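Local structure of tryptophanyl-tRNA synthetase (Mycoplasma pneumoniae, 2YY5) at residues D149-N155 and R180-Q186; L80-L86 and C317-K322. The protein probably catalyses the ATP-dependent attachment of L-tryptophan to tRNA(Trp), as a homodimeric class I aminoacyl-tRNA synthetase. The protein carries 1 engineered substitution. One frame throughout, in Å; residues are numbered along the deposited sequence.

Contact 1 (D149-N155 and R180-Q186); sequences DIVPVGN and RLPQFVQ. With WSA (5'-O-[(L-tryptophylamino)sulfonyl]adenosine), chain J.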
loop_
_atom_site.group_PDB
_atom_site.type_symbol
_atom_site.label_atom_id
_atom_site.label_comp_id
_atom_site.label_asym_id
_atom_site.label_seq_id
_atom_site.Cartn_x
_atom_site.Cartn_y
_atom_site.Cartn_z
ATOM N N ASP B 149 -15.901 -0.686 -17.779
ATOM C CA ASP B 149 -15.988 -1.601 -18.913
ATOM C C ASP B 149 -14.677 -1.527 -19.691
ATOM O O ASP B 149 -14.112 -2.553 -20.092
ATOM C CB ASP B 149 -17.141 -1.210 -19.828
ATOM C CG ASP B 149 -18.493 -1.512 -19.222
ATOM O OD1 ASP B 149 -19.398 -0.665 -19.360
ATOM O OD2 ASP B 149 -18.657 -2.594 -18.622
ATOM N N ILE B 150 -14.200 -0.304 -19.912
ATOM C CA ILE B 150 -12.954 -0.119 -20.625
ATOM C C ILE B 150 -11.987 0.792 -19.874
ATOM O O ILE B 150 -12.367 1.523 -18.955
ATOM C CB ILE B 150 -13.177 0.425 -22.077
ATOM C CG1 ILE B 150 -13.497 1.927 -22.076
ATOM C CG2 ILE B 150 -14.269 -0.384 -22.757
ATOM C CD1 ILE B 150 -14.797 2.275 -21.471
ATOM N N VAL B 151 -10.722 0.715 -20.262
ATOM C CA VAL B 151 -9.679 1.512 -19.655
ATOM C C VAL B 151 -8.874 2.069 -20.813
ATOM O O VAL B 151 -8.003 1.391 -21.356
ATOM C CB VAL B 151 -8.770 0.647 -18.746
ATOM C CG1 VAL B 151 -7.654 1.488 -18.158
ATOM C CG2 VAL B 151 -9.591 0.034 -17.634
ATOM N N PRO B 152 -9.183 3.304 -21.233
ATOM C CA PRO B 152 -8.449 3.906 -22.351
ATOM C C PRO B 152 -7.035 4.347 -21.985
ATOM O O PRO B 152 -6.842 5.243 -21.148
ATOM C CB PRO B 152 -9.359 5.056 -22.783
ATOM C CG PRO B 152 -10.103 5.409 -21.543
ATOM C CD PRO B 152 -10.400 4.075 -20.917
ATOM N N VAL B 153 -6.053 3.711 -22.624
ATOM C CA VAL B 153 -4.650 4.000 -22.354
ATOM C C VAL B 153 -3.753 3.814 -23.567
ATOM O O VAL B 153 -4.188 3.327 -24.609
ATOM C CB VAL B 153 -4.106 3.073 -21.256
ATOM C CG1 VAL B 153 -4.636 3.478 -19.907
ATOM C CG2 VAL B 153 -4.518 1.647 -21.566
ATOM N N GLY B 154 -2.488 4.190 -23.404
ATOM C CA GLY B 154 -1.519 4.044 -24.470
ATOM C C GLY B 154 -1.032 2.608 -24.528
ATOM O O GLY B 154 -1.239 1.829 -23.592
ATOM N N ASN B 155 -0.384 2.259 -25.632
ATOM C CA ASN B 155 0.128 0.917 -25.836
ATOM C C ASN B 155 0.962 0.429 -24.663
ATOM O O ASN B 155 0.770 -0.681 -24.185
ATOM C CB ASN B 155 0.977 0.872 -27.098
ATOM C CG ASN B 155 1.468 -0.521 -27.410
ATOM O OD1 ASN B 155 0.691 -1.394 -27.783
ATOM N ND2 ASN B 155 2.764 -0.741 -27.243
ATOM N N ARG B 180 -16.112 -7.625 -12.871
ATOM C CA ARG B 180 -16.207 -7.397 -14.296
ATOM C C ARG B 180 -14.763 -7.161 -14.725
ATOM O O ARG B 180 -14.088 -6.290 -14.183
ATOM C CB ARG B 180 -17.068 -6.166 -14.562
ATOM C CG ARG B 180 -16.780 -5.462 -15.867
ATOM C CD ARG B 180 -17.461 -4.095 -15.932
ATOM N NE ARG B 180 -18.839 -4.171 -16.407
ATOM C CZ ARG B 180 -19.900 -4.417 -15.645
ATOM N NH1 ARG B 180 -21.102 -4.466 -16.197
ATOM N NH2 ARG B 180 -19.771 -4.593 -14.336
ATOM N N LEU B 181 -14.280 -7.949 -15.675
ATOM C CA LEU B 181 -12.917 -7.788 -16.139
ATOM C C LEU B 181 -12.782 -6.535 -17.001
ATOM O O LEU B 181 -13.464 -6.377 -18.007
ATOM C CB LEU B 181 -12.487 -9.022 -16.925
ATOM C CG LEU B 181 -12.614 -10.335 -16.146
ATOM C CD1 LEU B 181 -12.126 -11.471 -17.027
ATOM C CD2 LEU B 181 -11.817 -10.270 -14.837
ATOM N N PRO B 182 -11.896 -5.615 -16.606
ATOM C CA PRO B 182 -11.723 -4.394 -17.394
ATOM C C PRO B 182 -11.080 -4.702 -18.738
ATOM O O PRO B 182 -10.185 -5.535 -18.823
ATOM C CB PRO B 182 -10.820 -3.546 -16.510
ATOM C CG PRO B 182 -9.943 -4.584 -15.861
ATOM C CD PRO B 182 -10.950 -5.660 -15.477
ATOM N N GLN B 183 -11.537 -4.031 -19.786
ATOM C CA GLN B 183 -10.972 -4.237 -21.111
ATOM C C GLN B 183 -9.963 -3.161 -21.519
ATOM O O GLN B 183 -10.240 -1.967 -21.414
ATOM C CB GLN B 183 -12.078 -4.289 -22.162
ATOM C CG GLN B 183 -11.531 -4.217 -23.575
ATOM C CD GLN B 183 -12.591 -4.442 -24.631
ATOM O OE1 GLN B 183 -13.618 -3.755 -24.658
ATOM N NE2 GLN B 183 -12.344 -5.405 -25.518
ATOM N N PHE B 184 -8.798 -3.592 -21.997
ATOM C CA PHE B 184 -7.763 -2.668 -22.450
ATOM C C PHE B 184 -8.208 -2.028 -23.772
ATOM O O PHE B 184 -8.630 -2.731 -24.699
ATOM C CB PHE B 184 -6.449 -3.422 -22.663
ATOM C CG PHE B 184 -5.416 -2.645 -23.441
ATOM C CD1 PHE B 184 -4.580 -1.728 -22.804
ATOM C CD2 PHE B 184 -5.288 -2.816 -24.817
ATOM C CE1 PHE B 184 -3.632 -0.991 -23.526
ATOM C CE2 PHE B 184 -4.345 -2.084 -25.545
ATOM C CZ PHE B 184 -3.514 -1.169 -24.895
ATOM N N VAL B 185 -8.126 -0.703 -23.853
ATOM C CA VAL B 185 -8.506 0.017 -25.068
ATOM C C VAL B 185 -7.511 1.126 -25.413
ATOM O O VAL B 185 -7.256 2.031 -24.615
ATOM C CB VAL B 185 -9.920 0.619 -24.944
ATOM C CG1 VAL B 185 -10.178 1.594 -26.080
ATOM C CG2 VAL B 185 -10.951 -0.492 -24.995
ATOM N N GLN B 186 -6.952 1.038 -26.615
ATOM C CA GLN B 186 -5.976 2.013 -27.094
ATOM C C GLN B 186 -6.450 2.605 -28.415
ATOM O O GLN B 186 -7.254 2.003 -29.124
ATOM C CB GLN B 186 -4.615 1.345 -27.301
ATOM C CG GLN B 186 -4.575 0.401 -28.486
ATOM C CD GLN B 186 -3.210 -0.238 -28.714
ATOM O OE1 GLN B 186 -3.047 -1.062 -29.612
ATOM N NE2 GLN B 186 -2.227 0.138 -27.904
HETATM C CD2 WSA J . -3.473 4.589 -14.829
HETATM C CE3 WSA J . -3.964 4.675 -16.127
HETATM C CZ3 WSA J . -5.157 4.041 -16.452
HETATM C CH2 WSA J . -5.853 3.325 -15.481
HETATM C CZ2 WSA J . -5.359 3.240 -14.185
HETATM C CE2 WSA J . -4.165 3.874 -13.861
HETATM N N11 WSA J . -3.482 3.979 -12.724
HETATM C CD1 WSA J . -2.399 4.724 -12.924
HETATM C CG WSA J . -2.355 5.118 -14.196
HETATM C CB WSA J . -1.281 6.003 -14.826
HETATM C CA WSA J . -0.530 5.269 -15.940
HETATM N NH3 WSA J . 0.087 4.041 -15.422
HETATM C C WSA J . 0.555 6.195 -16.495
HETATM O O WSA J . 1.599 6.365 -15.875
HETATM N NS WSA J . 0.306 6.792 -17.656
HETATM S S WSA J . 1.259 8.104 -17.831
HETATM O O1S WSA J . 1.000 9.080 -16.722
HETATM O O2S WSA J . 2.704 7.703 -17.784
HETATM O "O5'" WSA J . 0.920 8.675 -19.100
HETATM C "C5'" WSA J . -0.455 8.972 -19.366
HETATM C "C4'" WSA J . -1.025 8.273 -20.604
HETATM O "O4'" WSA J . -0.232 8.602 -21.759
HETATM C "C3'" WSA J . -1.038 6.745 -20.505
HETATM O "O3'" WSA J . -2.232 6.234 -21.104
HETATM C "C2'" WSA J . 0.171 6.366 -21.358
HETATM O "O2'" WSA J . -0.005 5.046 -21.882
HETATM C "C1'" WSA J . -0.011 7.383 -22.482
HETATM N N9 WSA J . 1.237 7.493 -23.276
HETATM C C8 WSA J . 2.444 7.727 -22.767
HETATM N N7 WSA J . 3.334 7.826 -23.751
HETATM C C5 WSA J . 2.685 7.654 -24.901
HETATM C C4 WSA J . 1.349 7.432 -24.595
HETATM N N3 WSA J . 0.476 7.225 -25.595
HETATM C C2 WSA J . 0.878 7.235 -26.855
HETATM N N1 WSA J . 2.142 7.446 -27.177
HETATM C C6 WSA J . 3.069 7.659 -26.231
HETATM N N6 WSA J . 4.340 7.888 -26.560
#
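Strands 150-152 and 183-185 run parallel, their axes 4.8 Å apart at 28°, as the two strands of a beta-alpha-beta crossover through helix 158-175 in the Rossmann-like catalytic domain of a class I synthetase. The backbone ladder alternates between the two strands: Gln-183 N to Asp-149 O (3.0 Å), Val-151 N to Gln-183 O (3.0 Å), Val-185 N to Val-151 O (3.3 Å) and Val-153 N to Val-185 O (2.9 Å). Ile-150 CB packs on Val-185 CG2 (3.8 Å) on one face; on the other, Val-151 CG2 meets Pro-182 CB (3.9 Å). Further on, Val-153 CG2 touches Phe-184 CE1 (3.4 Å). Polar pairs close both ends, a salt bridge from Arg-180 NE to Asp-149 OD2 (2.7 Å) and a hydrogen bond from Gln-186 NE2 to Asn-155 OD1 (3.3 Å). Val-151 CG1 lies 3.7 Å from CH2 of the WSA indole. Gly-154, where a CB would collide with the ribose, gives its N to WSA O3' (3.1 Å) and, weakly, to O2' (3.0 Å).

Contact 2 (L80-L86 and C317-K322); sequences LFLQSDL and CLQAGK
Residues 80-82 form the end of an extended strand, which then turns through a 3-10 segment at 83-85, with Asp-85 N bonded to Leu-82 O (2.7 Å) and Leu-86 N to Gln-83 O (3.1 Å). Helix 317-322 crosses the strand almost perpendicularly, at -92°, with axes 6.1 Å apart. The closest backbone approach is at Gly-321, whose CA lies 4.6 Å from Phe-81 CA and makes a CA-H...O contact with Leu-80 O (3.5 Å); a CB there would run into that oxygen. Leu-80 (t, p) brings CD2 to within 3.7 Å of Cys-317 SG, the cysteine being t. Leu-318 (m, t) lays CD2 along the strand, 3.7 Å from both Phe-81 C and Leu-82 N and 4.1 Å from Leu-82 CB. Phe-81 CB lies 3.7 Å from Gly-321 C, and chi1 p (66°) turns the ring away from the helix segment to meet the rings of Phe-41 and Tyr-146. Strand 78-82 is an edge strand of the parallel Rossmann-fold sheet, next to 37-42, and the long C-terminal helix 311-340 packs across its end. Lys-322 is t through chi1 to chi3, then m; its CG passes 3.9 Å from Asp-85 CB, and NZ bonds to Asp-85 O (3.2 Å). Leu-86 (m, p) sets CD1 4.2 Å from Lys-322 CG. One water accepts from Leu-82 N (2.8 Å) and donates to Asp-85 OD1 (2.7 Å) and Leu-318 O (2.9 Å). Asp-85, with chi1 at -88°, also accepts through OD2 from Ser-344 N of the second subunit, whose Tyr-337 OH bonds to Ser-84 O.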
loop_
_atom_site.group_PDB
_atom_site.type_symbol
_atom_site.label_atom_id
_atom_site.label_comp_id
_atom_site.label_asym_id
_atom_site.label_seq_id
_atom_site.Cartn_x
_atom_site.Cartn_y
_atom_site.Cartn_z
ATOM N N LEU B 80 -13.620 14.122 -12.780
ATOM C CA LEU B 80 -12.177 14.336 -12.716
ATOM C C LEU B 80 -11.754 14.522 -11.259
ATOM O O LEU B 80 -12.164 15.479 -10.610
ATOM C CB LEU B 80 -11.802 15.571 -13.545
ATOM C CG LEU B 80 -10.376 16.127 -13.458
ATOM C CD1 LEU B 80 -9.347 15.090 -13.921
ATOM C CD2 LEU B 80 -10.299 17.392 -14.316
ATOM N N PHE B 81 -10.932 13.612 -10.748
ATOM C CA PHE B 81 -10.508 13.699 -9.356
ATOM C C PHE B 81 -9.014 13.489 -9.122
ATOM O O PHE B 81 -8.277 13.146 -10.038
ATOM C CB PHE B 81 -11.306 12.696 -8.522
ATOM C CG PHE B 81 -11.030 11.250 -8.859
ATOM C CD1 PHE B 81 -10.258 10.460 -8.008
ATOM C CD2 PHE B 81 -11.609 10.656 -9.979
ATOM C CE1 PHE B 81 -10.079 9.095 -8.259
ATOM C CE2 PHE B 81 -11.436 9.289 -10.239
ATOM C CZ PHE B 81 -10.672 8.508 -9.375
ATOM N N LEU B 82 -8.576 13.710 -7.880
ATOM C CA LEU B 82 -7.175 13.526 -7.512
ATOM C C LEU B 82 -7.082 12.249 -6.693
ATOM O O LEU B 82 -7.628 12.171 -5.594
ATOM C CB LEU B 82 -6.664 14.704 -6.681
ATOM C CG LEU B 82 -5.187 14.581 -6.291
ATOM C CD1 LEU B 82 -4.355 14.763 -7.543
ATOM C CD2 LEU B 82 -4.794 15.617 -5.242
ATOM N N GLN B 83 -6.390 11.254 -7.245
ATOM C CA GLN B 83 -6.218 9.951 -6.608
ATOM C C GLN B 83 -6.001 9.992 -5.090
ATOM O O GLN B 83 -6.665 9.278 -4.341
ATOM C CB GLN B 83 -5.056 9.207 -7.288
ATOM C CG GLN B 83 -4.789 7.803 -6.761
ATOM C CD GLN B 83 -3.645 7.127 -7.490
ATOM O OE1 GLN B 83 -2.744 7.790 -7.995
ATOM N NE2 GLN B 83 -3.665 5.801 -7.533
ATOM N N SER B 84 -5.083 10.831 -4.634
ATOM C CA SER B 84 -4.802 10.925 -3.210
ATOM C C SER B 84 -5.971 11.437 -2.362
ATOM O O SER B 84 -5.942 11.299 -1.136
ATOM C CB SER B 84 -3.567 11.815 -2.974
ATOM O OG SER B 84 -3.818 13.178 -3.297
ATOM N N ASP B 85 -6.985 12.041 -2.988
ATOM C CA ASP B 85 -8.134 12.550 -2.230
ATOM C C ASP B 85 -9.010 11.413 -1.726
ATOM O O ASP B 85 -9.875 11.620 -0.874
ATOM C CB ASP B 85 -8.989 13.495 -3.080
ATOM C CG ASP B 85 -8.522 14.941 -3.010
ATOM O OD1 ASP B 85 -8.895 15.724 -3.908
ATOM O OD2 ASP B 85 -7.801 15.303 -2.058
ATOM N N LEU B 86 -8.789 10.218 -2.268
ATOM C CA LEU B 86 -9.551 9.044 -1.867
ATOM C C LEU B 86 -8.730 7.940 -1.188
ATOM O O LEU B 86 -8.012 7.190 -1.842
ATOM C CB LEU B 86 -10.275 8.440 -3.078
ATOM C CG LEU B 86 -11.479 9.193 -3.639
ATOM C CD1 LEU B 86 -11.022 10.519 -4.232
ATOM C CD2 LEU B 86 -12.169 8.336 -4.700
ATOM N N CYS B 317 -13.511 21.714 -8.931
ATOM C CA CYS B 317 -13.580 20.585 -9.835
ATOM C C CYS B 317 -13.159 19.309 -9.118
ATOM O O CYS B 317 -13.882 18.301 -9.123
ATOM C CB CYS B 317 -12.664 20.817 -11.030
ATOM S SG CYS B 317 -12.517 19.372 -12.073
ATOM N N LEU B 318 -11.983 19.362 -8.502
ATOM C CA LEU B 318 -11.451 18.215 -7.788
ATOM C C LEU B 318 -12.337 17.903 -6.593
ATOM O O LEU B 318 -12.547 16.743 -6.243
ATOM C CB LEU B 318 -10.014 18.505 -7.340
ATOM C CG LEU B 318 -9.016 18.568 -8.497
ATOM C CD1 LEU B 318 -7.673 19.084 -7.993
ATOM C CD2 LEU B 318 -8.889 17.166 -9.133
ATOM N N GLN B 319 -12.881 18.941 -5.979
ATOM C CA GLN B 319 -13.735 18.744 -4.822
ATOM C C GLN B 319 -14.994 17.950 -5.197
ATOM O O GLN B 319 -15.398 17.042 -4.468
ATOM C CB GLN B 319 -14.085 20.098 -4.201
ATOM C CG GLN B 319 -13.837 20.139 -2.710
ATOM C CD GLN B 319 -12.415 19.752 -2.349
ATOM O OE1 GLN B 319 -12.153 19.253 -1.252
ATOM N NE2 GLN B 319 -11.490 19.984 -3.268
ATOM N N ALA B 320 -15.590 18.273 -6.344
ATOM C CA ALA B 320 -16.782 17.572 -6.814
ATOM C C ALA B 320 -16.410 16.189 -7.349
ATOM O O ALA B 320 -17.145 15.222 -7.154
ATOM C CB ALA B 320 -17.480 18.388 -7.902
ATOM N N GLY B 321 -15.282 16.099 -8.047
ATOM C CA GLY B 321 -14.854 14.810 -8.556
ATOM C C GLY B 321 -14.651 13.878 -7.372
ATOM O O GLY B 321 -15.131 12.745 -7.367
ATOM N N LYS B 322 -13.938 14.374 -6.364
ATOM C CA LYS B 322 -13.667 13.631 -5.141
ATOM C C LYS B 322 -14.941 12.960 -4.623
ATOM O O LYS B 322 -14.979 11.751 -4.381
ATOM C CB LYS B 322 -13.139 14.589 -4.067
ATOM C CG LYS B 322 -12.833 13.951 -2.710
ATOM C CD LYS B 322 -12.743 15.020 -1.634
ATOM C CE LYS B 322 -11.807 14.627 -0.498
ATOM N NZ LYS B 322 -12.212 13.409 0.250
HETATM O O HOH W 1 -10.327 14.816 -6.024
#

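Contacts 1 and 2 do not touch: their centres are 21 Å apart and their nearest atoms about 12 Å. The strands follow the order 78-82, 37-42, 6-11, 150-152, 183-185, so 37-42 and 6-11 separate the strand of contact 2 from those of contact 1; Ile-150 is bonded through its backbone to strand 6-11. Contact 1 lines the WSA pocket directly. In contact 2, the Phe-81 side chain is about 9 Å from WSA and about 7 Å from that of Asp-142, which is hydrogen-bonded to the ligand. Contact 2 also borders the second subunit, whereas no other protein chain touches contact 1. The side chain of Asn-155 is about 7 Å from that of Lys-202 in the predicted KMSKS motif.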